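Local coordinates for protein hypothetical NUDIX hydrolase (PDB 3SON) that probably hydrolyses nucleoside diphosphate-linked compounds with the help of bound divalent metal ions, as a Nudix-family enzyme whose own substrate is not established, at residues S47-A50 and K51-S54; I75-F78 and H79-F82; T105-L108 and E109-E112; Q123-W127 and D128-T132; E136-E139 and R140-N144. All coordinates share one frame; numbering follows the deposited sequence. Where two conformers were deposited one is given.

Contact 1 (S47-A50 and K51-S54); sequences SETA and KRES. With CA (calcium ion), chain C.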
loop_
_atom_site.group_PDB
_atom_site.type_symbol
_atom_site.label_atom_id
_atom_site.label_comp_id
_atom_site.label_asym_id
_atom_site.label_seq_id
_atom_site.Cartn_x
_atom_site.Cartn_y
_atom_site.Cartn_z
ATOM N N SER A 47 -1.827 -14.552 11.884
ATOM C CA SER A 47 -3.228 -14.979 12.008
ATOM C C SER A 47 -3.766 -14.809 13.442
ATOM O O SER A 47 -4.952 -14.549 13.634
ATOM C CB SER A 47 -3.376 -16.447 11.584
ATOM O OG SER A 47 -2.651 -17.274 12.468
ATOM N N GLU A 48 -2.908 -15.019 14.445
ATOM C CA GLU A 48 -3.287 -14.897 15.813
ATOM C C GLU A 48 -3.500 -13.438 16.208
ATOM O O GLU A 48 -4.407 -13.125 16.981
ATOM C CB GLU A 48 -2.215 -15.568 16.754
ATOM C CG GLU A 48 -1.991 -17.059 16.480
ATOM C CD GLU A 48 -0.709 -17.631 17.109
ATOM O OE1 GLU A 48 0.070 -16.883 17.740
ATOM O OE2 GLU A 48 -0.460 -18.860 16.933
ATOM N N THR A 49 -2.650 -12.545 15.700
ATOM C CA THR A 49 -2.894 -11.073 15.823
ATOM C C THR A 49 -4.228 -10.681 15.210
ATOM O O THR A 49 -4.983 -9.932 15.811
ATOM C CB THR A 49 -1.769 -10.264 15.147
ATOM O OG1 THR A 49 -0.521 -10.762 15.606
ATOM C CG2 THR A 49 -1.890 -8.729 15.493
ATOM N N ALA A 50 -4.496 -11.128 13.987
ATOM C CA ALA A 50 -5.782 -10.774 13.287
ATOM C C ALA A 50 -6.964 -11.221 14.149
ATOM O O ALA A 50 -7.886 -10.451 14.354
ATOM C CB ALA A 50 -5.829 -11.438 11.899
ATOM N N LYS A 51 -6.897 -12.466 14.692
ATOM C CA LYS A 51 -7.979 -12.994 15.547
ATOM C C LYS A 51 -8.152 -12.118 16.795
ATOM O O LYS A 51 -9.272 -11.731 17.153
ATOM C CB LYS A 51 -7.709 -14.459 15.982
ATOM C CG LYS A 51 -8.934 -15.147 16.580
ATOM C CD LYS A 51 -8.635 -16.596 16.954
ATOM C CE LYS A 51 -9.851 -17.334 17.516
ATOM N NZ LYS A 51 -9.487 -18.694 18.058
ATOM N N ARG A 52 -7.051 -11.901 17.488
ATOM C CA ARG A 52 -7.064 -11.123 18.738
ATOM C C ARG A 52 -7.661 -9.752 18.541
ATOM O O ARG A 52 -8.513 -9.339 19.355
ATOM C CB ARG A 52 -5.665 -11.001 19.341
ATOM C CG ARG A 52 -5.665 -10.282 20.720
ATOM C CD ARG A 52 -4.254 -10.136 21.357
ATOM N NE ARG A 52 -3.241 -9.766 20.369
ATOM C CZ ARG A 52 -3.115 -8.554 19.838
ATOM N NH1 ARG A 52 -3.906 -7.540 20.247
ATOM N NH2 ARG A 52 -2.196 -8.338 18.891
ATOM N N GLU A 53 -7.221 -9.061 17.480
ATOM C CA GLU A 53 -7.645 -7.671 17.229
ATOM C C GLU A 53 -9.120 -7.637 16.888
ATOM O O GLU A 53 -9.837 -6.689 17.260
ATOM C CB GLU A 53 -6.823 -7.035 16.117
ATOM C CG GLU A 53 -5.402 -6.792 16.555
ATOM C CD GLU A 53 -5.253 -5.616 17.564
ATOM O OE1 GLU A 53 -6.141 -4.737 17.593
ATOM O OE2 GLU A 53 -4.197 -5.555 18.254
ATOM N N SER A 54 -9.559 -8.619 16.111
ATOM C CA SER A 54 -10.948 -8.764 15.761
ATOM C C SER A 54 -11.787 -8.984 17.009
ATOM O O SER A 54 -12.847 -8.364 17.163
ATOM C CB SER A 54 -11.128 -9.923 14.755
ATOM O OG SER A 54 -10.459 -9.559 13.550
HETATM CA CA CA C . -6.612 -2.454 17.418
HETATM O O HOH W 1 -6.392 -2.922 19.504
HETATM O O HOH W 2 -4.710 -0.610 17.097
#
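Ser-54 grips the carbonyl of Ala-50 twice: its OG donates to Ala-50 O at 2.8 Å and its N to the same oxygen at 3.0 Å, the two donors lying on opposite faces of the carbonyl plane. The hydroxyl can fold back this far because OG sits beside its own backbone N (chi1 -65°). One residue earlier, Glu-53 N bonds to Thr-49 O at 2.9 Å, and the i to i+4 ladder continues from Arg-52 to Glu-48 and from Lys-51 to Ser-47.

Beside the ladder, Arg-52 NH1 forms a salt bridge to Glu-53 OE2 at 2.8 Å, coming from above the carboxylate plane. The other carboxylate oxygen, Glu-53 OE1, binds the calcium ion at 2.3 Å; Ala-37 O, Glu-57 OE2 and two waters complete the ligands found. Arg-52 also pairs through NE with Glu-44, which accepts from Thr-49 OG1 as well, and through NH1 with Glu-56.

Outward from these bonds, the methyl of Thr-49 touches both Arg-52 and Glu-53. Its CG2 lies 3.4 Å from Arg-52 NH2 and 4.1 Å from Glu-53 CG, and Thr-49 runs alongside each of them, pointing the same way. Ala-50 and Ser-54 both pack on Val-10 of strand 7-15, and Thr-49 on Val-8.

This is the Nudix helix, with the Arg-Glu pair of the Nudix box. Arg-52 belongs to a second shell: itself held by carboxylates, it probably steadies the Glu-53 carboxylate, one oxygen of which binds the metal while the other is paired.

Contact 2 (I75-F78 and H79-F82); sequences IPNF and HFSF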
loop_
_atom_site.group_PDB
_atom_site.type_symbol
_atom_site.label_atom_id
_atom_site.label_comp_id
_atom_site.label_asym_id
_atom_site.label_seq_id
_atom_site.Cartn_x
_atom_site.Cartn_y
_atom_site.Cartn_z
ATOM N N ILE A 75 3.871 0.337 5.820
ATOM C CA ILE A 75 3.473 1.577 6.477
ATOM C C ILE A 75 4.666 2.176 7.169
ATOM O O ILE A 75 5.438 1.439 7.777
ATOM C CB ILE A 75 2.391 1.325 7.556
ATOM C CG1 ILE A 75 1.178 0.607 7.003
ATOM C CG2 ILE A 75 1.921 2.636 8.174
ATOM C CD1 ILE A 75 0.244 0.162 8.128
ATOM N N PRO A 76 4.830 3.527 7.104
ATOM C CA PRO A 76 5.901 4.217 7.866
ATOM C C PRO A 76 5.756 3.750 9.294
ATOM O O PRO A 76 4.666 3.818 9.883
ATOM C CB PRO A 76 5.575 5.693 7.665
ATOM C CG PRO A 76 4.884 5.726 6.330
ATOM C CD PRO A 76 4.105 4.450 6.211
ATOM N N ASN A 77 6.802 3.138 9.811
ATOM C CA ASN A 77 6.660 2.447 11.074
ATOM C C ASN A 77 6.466 3.454 12.202
ATOM O O ASN A 77 5.989 3.096 13.300
ATOM C CB ASN A 77 7.855 1.551 11.316
ATOM C CG ASN A 77 7.586 0.474 12.365
ATOM O OD1 ASN A 77 6.431 0.010 12.553
ATOM N ND2 ASN A 77 8.636 0.057 13.046
ATOM N N PHE A 78 6.771 4.721 11.923
ATOM C CA PHE A 78 6.580 5.810 12.910
ATOM C C PHE A 78 5.115 5.974 13.420
ATOM O O PHE A 78 4.871 6.533 14.494
ATOM C CB PHE A 78 7.131 7.148 12.376
ATOM C CG PHE A 78 6.202 7.912 11.465
ATOM C CD1 PHE A 78 5.236 8.746 11.984
ATOM C CD2 PHE A 78 6.379 7.892 10.070
ATOM C CE1 PHE A 78 4.389 9.458 11.141
ATOM C CE2 PHE A 78 5.576 8.641 9.229
ATOM C CZ PHE A 78 4.568 9.417 9.765
ATOM N N HIS A 79 4.156 5.553 12.617
ATOM C CA HIS A 79 2.747 5.434 13.058
ATOM C C HIS A 79 2.582 4.578 14.281
ATOM O O HIS A 79 1.585 4.749 15.022
ATOM C CB HIS A 79 1.826 4.854 11.977
ATOM C CG HIS A 79 1.593 5.761 10.800
ATOM N ND1 HIS A 79 2.276 5.648 9.654
ATOM C CD2 HIS A 79 0.670 6.779 10.603
ATOM C CE1 HIS A 79 1.845 6.594 8.783
ATOM N NE2 HIS A 79 0.879 7.284 9.368
ATOM N N PHE A 80 3.546 3.656 14.497
ATOM C CA PHE A 80 3.393 2.467 15.417
ATOM C C PHE A 80 4.529 2.266 16.392
ATOM O O PHE A 80 4.327 1.754 17.524
ATOM C CB PHE A 80 3.279 1.163 14.579
ATOM C CG PHE A 80 2.322 1.246 13.439
ATOM C CD1 PHE A 80 0.980 1.504 13.669
ATOM C CD2 PHE A 80 2.750 1.016 12.113
ATOM C CE1 PHE A 80 0.087 1.589 12.616
ATOM C CE2 PHE A 80 1.865 1.096 11.063
ATOM C CZ PHE A 80 0.522 1.414 11.316
ATOM N N SER A 81 5.731 2.698 15.994
ATOM C CA SER A 81 6.945 2.351 16.714
ATOM C C SER A 81 7.955 3.509 16.689
ATOM O O SER A 81 7.976 4.266 15.770
ATOM C CB SER A 81 7.586 1.149 16.014
ATOM O OG SER A 81 8.803 0.762 16.630
ATOM N N PHE A 82 8.850 3.557 17.624
ATOM C CA PHE A 82 9.911 4.553 17.582
ATOM C C PHE A 82 11.160 4.061 16.850
ATOM O O PHE A 82 12.060 4.825 16.562
ATOM C CB PHE A 82 10.281 4.995 19.010
ATOM C CG PHE A 82 9.173 5.741 19.692
ATOM C CD1 PHE A 82 8.907 7.071 19.358
ATOM C CD2 PHE A 82 8.352 5.107 20.612
ATOM C CE1 PHE A 82 7.853 7.757 19.943
ATOM C CE2 PHE A 82 7.303 5.791 21.206
ATOM C CZ PHE A 82 7.051 7.117 20.868
HETATM O O HOH W 3 9.729 -1.341 15.070
#
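His-79 folds back on Pro-76 in a short 3-10 turn that follows strand 66-76, at the start of the loop leading to strand 87-96. CG of His-79 lies beside the backbone N (chi1 -69°), which brings ND1 to Pro-76 O at 3.0 Å, with the oxygen in the ring plane. His-79 N donates to the same oxygen, from the same face of the carbonyl plane.

Phe-78 CG lies between its backbone N and carbonyl carbon (chi1 83°), which sets the ring against the His-79 imidazole in a face-to-face stack, centroids 4.6 Å apart and planes at 19°. Tyr-135 of the second subunit also meets the Phe-78 ring, planes oblique.

Phe-80 turns its ring back toward the strand. Ile-75 CG2, placed anti to the backbone N, touches Phe-80 CE2 at 3.3 Å, while Ile-75 CD1 reaches the neighbouring CZ; the two side chains cross at about a right angle. His-79 CB covers one face of the Phe-80 ring, over its centre, and Asn-77 OD1 stands at the edge.

Asn-77 O is gripped by Phe-80 N from above the carbonyl plane and by Ser-81 N nearly along the C=O axis. A water joins the side chains of Asn-77 and Ser-81, 2.7 Å from Asn-77 ND2 and 2.8 Å from Ser-81 OG, the latter also bonded to Asn-83 N.

Contact 3 (T105-L108 and E109-E112); sequences TLSL and EHSE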
loop_
_atom_site.group_PDB
_atom_site.type_symbol
_atom_site.label_atom_id
_atom_site.label_comp_id
_atom_site.label_asym_id
_atom_site.label_seq_id
_atom_site.Cartn_x
_atom_site.Cartn_y
_atom_site.Cartn_z
ATOM N N THR A 105 -20.315 -5.764 19.536
ATOM C CA THR A 105 -20.362 -4.488 20.294
ATOM C C THR A 105 -18.974 -3.860 20.160
ATOM O O THR A 105 -17.966 -4.560 20.067
ATOM C CB THR A 105 -20.821 -4.628 21.803
ATOM O OG1 THR A 105 -19.885 -5.391 22.567
ATOM C CG2 THR A 105 -22.272 -5.322 21.944
ATOM N N LEU A 106 -18.909 -2.536 20.162
ATOM C CA LEU A 106 -17.628 -1.876 19.910
ATOM C C LEU A 106 -16.936 -1.459 21.208
ATOM O O LEU A 106 -17.575 -1.389 22.214
ATOM C CB LEU A 106 -17.856 -0.670 19.016
ATOM C CG LEU A 106 -18.473 -1.004 17.660
ATOM C CD1 LEU A 106 -18.689 0.236 16.784
ATOM C CD2 LEU A 106 -17.548 -2.025 17.017
ATOM N N SER A 107 -15.614 -1.340 21.138
ATOM C CA SER A 107 -14.811 -0.764 22.205
ATOM C C SER A 107 -14.942 0.749 22.194
ATOM O O SER A 107 -15.526 1.344 21.257
ATOM C CB SER A 107 -13.339 -1.165 22.066
ATOM O OG SER A 107 -12.683 -0.479 21.020
ATOM N N LEU A 108 -14.418 1.393 23.208
ATOM C CA LEU A 108 -14.523 2.842 23.269
ATOM C C LEU A 108 -13.798 3.612 22.113
ATOM O O LEU A 108 -14.029 4.810 21.922
ATOM C CB LEU A 108 -14.033 3.362 24.616
ATOM C CG LEU A 108 -14.691 2.804 25.885
ATOM C CD1 LEU A 108 -14.171 3.495 27.150
ATOM C CD2 LEU A 108 -16.210 2.921 25.785
ATOM N N GLU A 109 -12.930 2.952 21.382
ATOM C CA GLU A 109 -12.180 3.575 20.288
ATOM C C GLU A 109 -13.095 4.008 19.123
ATOM O O GLU A 109 -12.707 4.878 18.377
ATOM C CB GLU A 109 -11.137 2.581 19.740
ATOM C CG GLU A 109 -10.026 3.274 18.959
ATOM C CD GLU A 109 -8.807 2.386 18.735
ATOM O OE1 GLU A 109 -8.166 1.983 19.734
ATOM O OE2 GLU A 109 -8.486 2.108 17.559
ATOM N N HIS A 110 -14.289 3.410 19.029
ATOM C CA HIS A 110 -15.231 3.602 17.937
ATOM C C HIS A 110 -16.617 4.030 18.338
ATOM O O HIS A 110 -17.131 3.661 19.425
ATOM C CB HIS A 110 -15.313 2.296 17.070
ATOM C CG HIS A 110 -13.986 1.917 16.471
ATOM N ND1 HIS A 110 -13.348 0.803 16.835
ATOM C CD2 HIS A 110 -13.165 2.548 15.575
ATOM C CE1 HIS A 110 -12.176 0.743 16.223
ATOM N NE2 HIS A 110 -12.057 1.801 15.458
ATOM N N SER A 111 -17.259 4.805 17.454
ATOM C CA SER A 111 -18.603 5.359 17.691
ATOM C C SER A 111 -19.713 4.691 16.895
ATOM O O SER A 111 -20.867 4.895 17.181
ATOM C CB SER A 111 -18.644 6.850 17.366
ATOM O OG SER A 111 -18.412 7.145 16.001
ATOM N N GLU A 112 -19.337 3.908 15.928
ATOM C CA GLU A 112 -20.300 3.308 15.040
ATOM C C GLU A 112 -19.604 2.223 14.221
ATOM O O GLU A 112 -18.483 2.410 13.766
ATOM C CB GLU A 112 -20.946 4.410 14.133
ATOM C CG GLU A 112 -21.762 3.857 12.958
ATOM C CD GLU A 112 -22.477 4.882 12.164
ATOM O OE1 GLU A 112 -22.428 6.091 12.504
ATOM O OE2 GLU A 112 -23.184 4.490 11.194
HETATM O O HOH W 4 -14.042 -1.095 18.661
#
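Glu-109 follows Ser-107 round a type I beta turn that runs from Ser-107 to His-110 and leads into strand 110-116. Its N makes a weak hydrogen bond to Ser-107 OG at 3.5 Å, an ST turn in geometry; the serine hydroxyl gets there by sitting between its own N and carbonyl carbon (chi1 74°). Beyond CG the Glu-109 chain is extended and leads off to a salt bridge with Arg-27; the Glu-109 side chain comes to about 5 Å from the calcium ion.

His-110 closes the turn, its N bonding to Ser-107 O at 3.3 Å from above the carbonyl plane. A water in the plane of the imidazole lies 2.7 Å from His-110 ND1 and accepts from Ser-107 N at 2.9 Å, while NE2 is taken up by Gln-34 OE1. The CB of the histidine rests 4.0 Å from Leu-106 CD1.

At Glu-112 the contact passes to the backbone: Leu-106 CD1 lies 3.4 Å from Glu-112 C, and the carboxylate points elsewhere, to Arg-114.

With one ring nitrogen tied to the turn through water and the other to strand 33-39, the rotation of the imidazole is probably fixed.

Contact 4 (Q123-W127 and D128-T132); sequences QLLEW and DSNKT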
loop_
_atom_site.group_PDB
_atom_site.type_symbol
_atom_site.label_atom_id
_atom_site.label_comp_id
_atom_site.label_asym_id
_atom_site.label_seq_id
_atom_site.Cartn_x
_atom_site.Cartn_y
_atom_site.Cartn_z
ATOM N N GLN A 123 -15.932 5.128 -0.673
ATOM C CA GLN A 123 -16.129 6.542 -0.403
ATOM C C GLN A 123 -15.758 6.977 1.031
ATOM O O GLN A 123 -15.254 8.107 1.256
ATOM C CB GLN A 123 -17.595 6.940 -0.715
ATOM C CG GLN A 123 -17.915 6.983 -2.196
ATOM C CD GLN A 123 -17.066 8.014 -2.900
ATOM O OE1 GLN A 123 -17.081 9.188 -2.536
ATOM N NE2 GLN A 123 -16.287 7.575 -3.900
ATOM N N LEU A 124 -15.965 6.081 1.992
ATOM C CA LEU A 124 -15.653 6.334 3.419
ATOM C C LEU A 124 -14.167 6.248 3.692
ATOM O O LEU A 124 -13.647 6.958 4.554
ATOM C CB LEU A 124 -16.405 5.320 4.313
ATOM C CG LEU A 124 -17.930 5.482 4.514
ATOM C CD1 LEU A 124 -18.607 4.406 5.347
ATOM C CD2 LEU A 124 -18.306 6.866 5.018
ATOM N N LEU A 125 -13.484 5.304 3.040
ATOM C CA LEU A 125 -12.046 5.048 3.274
ATOM C C LEU A 125 -11.045 6.165 2.867
ATOM O O LEU A 125 -11.283 6.891 1.892
ATOM C CB LEU A 125 -11.706 3.739 2.549
ATOM C CG LEU A 125 -12.405 2.514 3.188
ATOM C CD1 LEU A 125 -12.157 1.263 2.330
ATOM C CD2 LEU A 125 -11.927 2.284 4.620
ATOM N N GLU A 126 -9.923 6.254 3.596
ATOM C CA GLU A 126 -8.866 7.196 3.246
ATOM C C GLU A 126 -7.648 6.589 2.536
ATOM O O GLU A 126 -7.162 7.200 1.610
ATOM C CB GLU A 126 -8.414 8.075 4.440
ATOM C CG GLU A 126 -8.310 7.365 5.775
ATOM C CD GLU A 126 -7.922 8.278 6.962
ATOM O OE1 GLU A 126 -7.849 9.520 6.828
ATOM O OE2 GLU A 126 -7.652 7.721 8.035
ATOM N N TRP A 127 -7.203 5.382 2.910
ATOM C CA TRP A 127 -5.896 4.882 2.457
ATOM C C TRP A 127 -5.991 3.923 1.289
ATOM O O TRP A 127 -6.880 3.055 1.214
ATOM C CB TRP A 127 -5.156 4.207 3.585
ATOM C CG TRP A 127 -5.055 5.024 4.845
ATOM C CD1 TRP A 127 -5.547 4.690 6.102
ATOM C CD2 TRP A 127 -4.431 6.326 4.996
ATOM N NE1 TRP A 127 -5.251 5.699 7.020
ATOM C CE2 TRP A 127 -4.612 6.714 6.397
ATOM C CE3 TRP A 127 -3.803 7.219 4.120
ATOM C CZ2 TRP A 127 -4.157 7.934 6.888
ATOM C CZ3 TRP A 127 -3.346 8.443 4.622
ATOM C CH2 TRP A 127 -3.519 8.789 5.978
ATOM N N ASP A 128 -5.136 4.134 0.310
ATOM C CA ASP A 128 -5.134 3.278 -0.873
ATOM C C ASP A 128 -5.072 1.826 -0.433
ATOM O O ASP A 128 -5.775 0.943 -1.003
ATOM C CB ASP A 128 -3.927 3.626 -1.757
ATOM C CG ASP A 128 -3.990 5.066 -2.354
ATOM O OD1 ASP A 128 -5.081 5.641 -2.364
ATOM O OD2 ASP A 128 -2.931 5.606 -2.812
ATOM N N SER A 129 -4.224 1.527 0.537
ATOM C CA SER A 129 -4.045 0.150 1.029
ATOM C C SER A 129 -5.366 -0.575 1.440
ATOM O O SER A 129 -5.619 -1.750 1.136
ATOM C CB SER A 129 -3.017 0.111 2.169
ATOM O OG SER A 129 -3.567 0.456 3.433
ATOM N N ASN A 130 -6.227 0.142 2.123
ATOM C CA ASN A 130 -7.538 -0.372 2.509
ATOM C C ASN A 130 -8.545 -0.568 1.350
ATOM O O ASN A 130 -9.241 -1.604 1.289
ATOM C CB ASN A 130 -8.164 0.586 3.501
ATOM C CG ASN A 130 -7.343 0.803 4.747
ATOM O OD1 ASN A 130 -6.164 0.322 4.924
ATOM N ND2 ASN A 130 -7.944 1.575 5.643
ATOM N N LYS A 131 -8.546 0.355 0.412
ATOM C CA LYS A 131 -9.312 0.286 -0.771
ATOM C C LYS A 131 -8.895 -0.899 -1.600
ATOM O O LYS A 131 -9.764 -1.593 -2.193
ATOM C CB LYS A 131 -9.155 1.598 -1.530
ATOM C CG LYS A 131 -9.702 2.774 -0.716
ATOM C CD LYS A 131 -9.721 4.012 -1.581
ATOM C CE LYS A 131 -10.122 5.242 -0.777
ATOM N NZ LYS A 131 -10.037 6.494 -1.586
ATOM N N THR A 132 -7.577 -1.113 -1.704
ATOM C CA THR A 132 -7.045 -2.236 -2.456
ATOM C C THR A 132 -7.460 -3.570 -1.838
ATOM O O THR A 132 -7.959 -4.451 -2.573
ATOM C CB THR A 132 -5.540 -2.161 -2.626
ATOM O OG1 THR A 132 -5.237 -0.990 -3.406
ATOM C CG2 THR A 132 -4.980 -3.446 -3.360
HETATM O O HOH W 5 -12.386 7.685 -0.875
HETATM O O HOH W 6 -7.134 6.646 -1.008
#
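Leu-125 and Lys-131 meet on the close side of this corner, where the aliphatic part of the lysine is laid across the backbone of the leucine. Lys-131 CE comes within 3.3 Å of Leu-125 O, and Lys-131 CG is 4.0 Å from Leu-125 CB. The lysine chain is fully extended beyond CG, which starts beside the backbone N (chi1 -63°), and this carries the methylenes past Trp-127 O before the amine emerges. Leu-125 also sends CD2 to Asn-130 ND2 at 4.2 Å, and both residues lean on Phe-35 of strand 33-39.

The corner joins helix 118-124 to helix 128-142. Leu-125 is the first residue to leave the helical path, and Trp-127 takes the N-cap position of the next helix. Its carbonyl receives Lys-131 N at 3.3 Å, almost straight (169°), as the first full helical bond; Asn-130 N reaches the same oxygen only weakly. The indole stands alongside Asn-130, the amide plane nearly perpendicular to the ring, with Asn-130 ND2 at the ring edge, 4.0 Å from Trp-127 CD1.

The other side is wet. Lys-131 NZ donates to two waters: one, at 2.7 Å, also lies by Leu-125 O, and the second sits between Glu-126 O and Asp-128 OD1, each 2.7 Å from it. The amine thus approaches the Asp-128 carboxylate through solvent. Asp-128 N hydrogen-bonds to Asp-128 OD2 of the second subunit, and Trp-127 packs on that neighbouring Asp-128 as well.

Contact 5 (E136-E139 and R140-N144); sequences ELNE and RLKNN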
loop_
_atom_site.group_PDB
_atom_site.type_symbol
_atom_site.label_atom_id
_atom_site.label_comp_id
_atom_site.label_asym_id
_atom_site.label_seq_id
_atom_site.Cartn_x
_atom_site.Cartn_y
_atom_site.Cartn_z
ATOM N N GLU A 136 -10.088 -6.512 -3.593
ATOM C CA GLU A 136 -9.773 -7.956 -3.643
ATOM C C GLU A 136 -10.883 -8.777 -2.942
ATOM O O GLU A 136 -11.365 -9.762 -3.448
ATOM C CB GLU A 136 -8.418 -8.220 -2.984
ATOM C CG GLU A 136 -8.134 -9.716 -3.000
ATOM C CD GLU A 136 -6.902 -10.133 -2.221
ATOM O OE1 GLU A 136 -6.110 -9.253 -1.730
ATOM O OE2 GLU A 136 -6.753 -11.382 -2.059
ATOM N N LEU A 137 -11.208 -8.412 -1.717
ATOM C CA LEU A 137 -12.289 -9.108 -1.000
ATOM C C LEU A 137 -13.595 -9.179 -1.819
ATOM O O LEU A 137 -14.258 -10.230 -1.891
ATOM C CB LEU A 137 -12.563 -8.432 0.347
ATOM C CG LEU A 137 -13.729 -9.006 1.202
ATOM C CD1 LEU A 137 -13.641 -10.530 1.352
ATOM C CD2 LEU A 137 -13.949 -8.262 2.537
ATOM N N ASN A 138 -13.951 -8.056 -2.409
ATOM C CA ASN A 138 -15.153 -7.933 -3.119
ATOM C C ASN A 138 -15.145 -8.835 -4.373
ATOM O O ASN A 138 -16.089 -9.604 -4.621
ATOM C CB ASN A 138 -15.441 -6.489 -3.483
ATOM C CG ASN A 138 -16.806 -6.336 -4.090
ATOM O OD1 ASN A 138 -17.824 -6.754 -3.490
ATOM N ND2 ASN A 138 -16.859 -5.779 -5.313
ATOM N N GLU A 139 -14.028 -8.838 -5.106
ATOM C CA GLU A 139 -13.892 -9.767 -6.249
ATOM C C GLU A 139 -13.949 -11.219 -5.828
ATOM O O GLU A 139 -14.634 -12.034 -6.466
ATOM C CB GLU A 139 -12.601 -9.472 -7.039
ATOM C CG GLU A 139 -12.591 -8.135 -7.745
ATOM C CD GLU A 139 -13.762 -8.000 -8.697
ATOM O OE1 GLU A 139 -13.893 -8.835 -9.623
ATOM O OE2 GLU A 139 -14.555 -7.054 -8.504
ATOM N N ARG A 140 -13.266 -11.553 -4.740
ATOM C CA ARG A 140 -13.314 -12.903 -4.187
ATOM C C ARG A 140 -14.704 -13.329 -3.726
ATOM O O ARG A 140 -15.125 -14.405 -4.058
ATOM C CB ARG A 140 -12.317 -13.068 -3.107
ATOM C CG ARG A 140 -10.876 -13.100 -3.542
ATOM C CD ARG A 140 -10.033 -13.338 -2.313
ATOM N NE ARG A 140 -8.617 -13.417 -2.624
ATOM C CZ ARG A 140 -7.996 -14.513 -3.022
ATOM N NH1 ARG A 140 -8.680 -15.659 -3.216
ATOM N NH2 ARG A 140 -6.688 -14.451 -3.287
ATOM N N LEU A 141 -15.452 -12.458 -3.065
ATOM C CA LEU A 141 -16.806 -12.828 -2.681
ATOM C C LEU A 141 -17.606 -13.124 -3.957
ATOM O O LEU A 141 -18.122 -14.213 -4.112
ATOM C CB LEU A 141 -17.469 -11.752 -1.849
ATOM C CG LEU A 141 -16.879 -11.623 -0.439
ATOM C CD1 LEU A 141 -17.416 -10.366 0.330
ATOM C CD2 LEU A 141 -17.141 -12.920 0.311
ATOM N N LYS A 142 -17.682 -12.148 -4.861
ATOM C CA LYS A 142 -18.413 -12.304 -6.117
ATOM C C LYS A 142 -18.115 -13.604 -6.836
ATOM O O LYS A 142 -19.009 -14.168 -7.470
ATOM C CB LYS A 142 -18.067 -11.182 -7.066
ATOM C CG LYS A 142 -18.683 -9.838 -6.780
ATOM C CD LYS A 142 -18.016 -8.845 -7.721
ATOM C CE LYS A 142 -18.593 -7.451 -7.668
ATOM N NZ LYS A 142 -18.024 -6.682 -8.824
ATOM N N ASN A 143 -16.861 -14.071 -6.747
ATOM C CA ASN A 143 -16.413 -15.252 -7.461
ATOM C C ASN A 143 -16.485 -16.545 -6.633
ATOM O O ASN A 143 -16.050 -17.599 -7.090
ATOM C CB ASN A 143 -14.961 -15.067 -7.901
ATOM C CG ASN A 143 -14.803 -14.027 -8.994
ATOM O OD1 ASN A 143 -15.773 -13.417 -9.433
ATOM N ND2 ASN A 143 -13.571 -13.827 -9.439
ATOM N N ASN A 144 -16.980 -16.433 -5.394
ATOM C CA ASN A 144 -16.893 -17.520 -4.412
ATOM C C ASN A 144 -15.459 -18.138 -4.359
ATOM O O ASN A 144 -15.292 -19.359 -4.410
ATOM C CB ASN A 144 -17.945 -18.620 -4.701
ATOM C CG ASN A 144 -18.107 -19.583 -3.528
ATOM O OD1 ASN A 144 -18.018 -19.184 -2.356
ATOM N ND2 ASN A 144 -18.300 -20.858 -3.836
#
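Glu-136 and Arg-140 form an i to i+4 salt bridge near the end of helix 128-142, which finishes in a Schellman motif. Arg-140 NE donates to Glu-136 OE2 at 2.8 Å, in the guanidinium plane and onto the anti lone pair of the carboxylate, with a weak second bond from NH2. Both side chains are stretched out: Glu-136 has CG anti to its backbone N (chi1 178°), and Arg-140 is extended from CG to NE. Asp-70 pairs with Arg-140 NH2, and the backbone N atoms of Asp-70 and Ser-71 bind the Glu-136 carboxylate, so this buried charge is shared among several partners. A longer salt bridge joins Glu-139 OE2 to Lys-142 NZ at 3.5 Å, and beside it Lys-142 CE lies 3.4 Å from Asn-138 ND2.

Apolar packing faces the sheet. Leu-137 CD1 touches Leu-141 CG at 3.9 Å, and Phe-13 and Phe-22 close on both leucines.

Backbone bonds carry the helix to its end, with Lys-142 N on Asn-138 O and Asn-143 N on Glu-139 O. Asn-143 ND2 reaches Tyr-86 OH of the second subunit. Asn-144 turns to positive phi (47°), and its N bonds back to Leu-141 O at 2.8 Å.

In the fold
Contact 1 carries a ligand of the calcium site; of the others, contacts 3 and 2 come closest to the ion. The centres of contacts 1 and 3 are about 17 Å apart, their nearest atoms about 7 Å, and the side chain of Glu-109 is about 5 Å from the ion; the Phe-80 side chain of contact 2 is about 9 Å from it. Contact 4 is farther, on the opposite side of the chain's centre from contact 1, its centre about 21 Å away. Contacts 4 and 5 share helix 128-142, their centres about 17 Å apart, and both meet the second subunit, as does contact 2. There the link is reciprocal: Thr-132 of contact 4 packs on Pro-76 of contact 2 in the other chain.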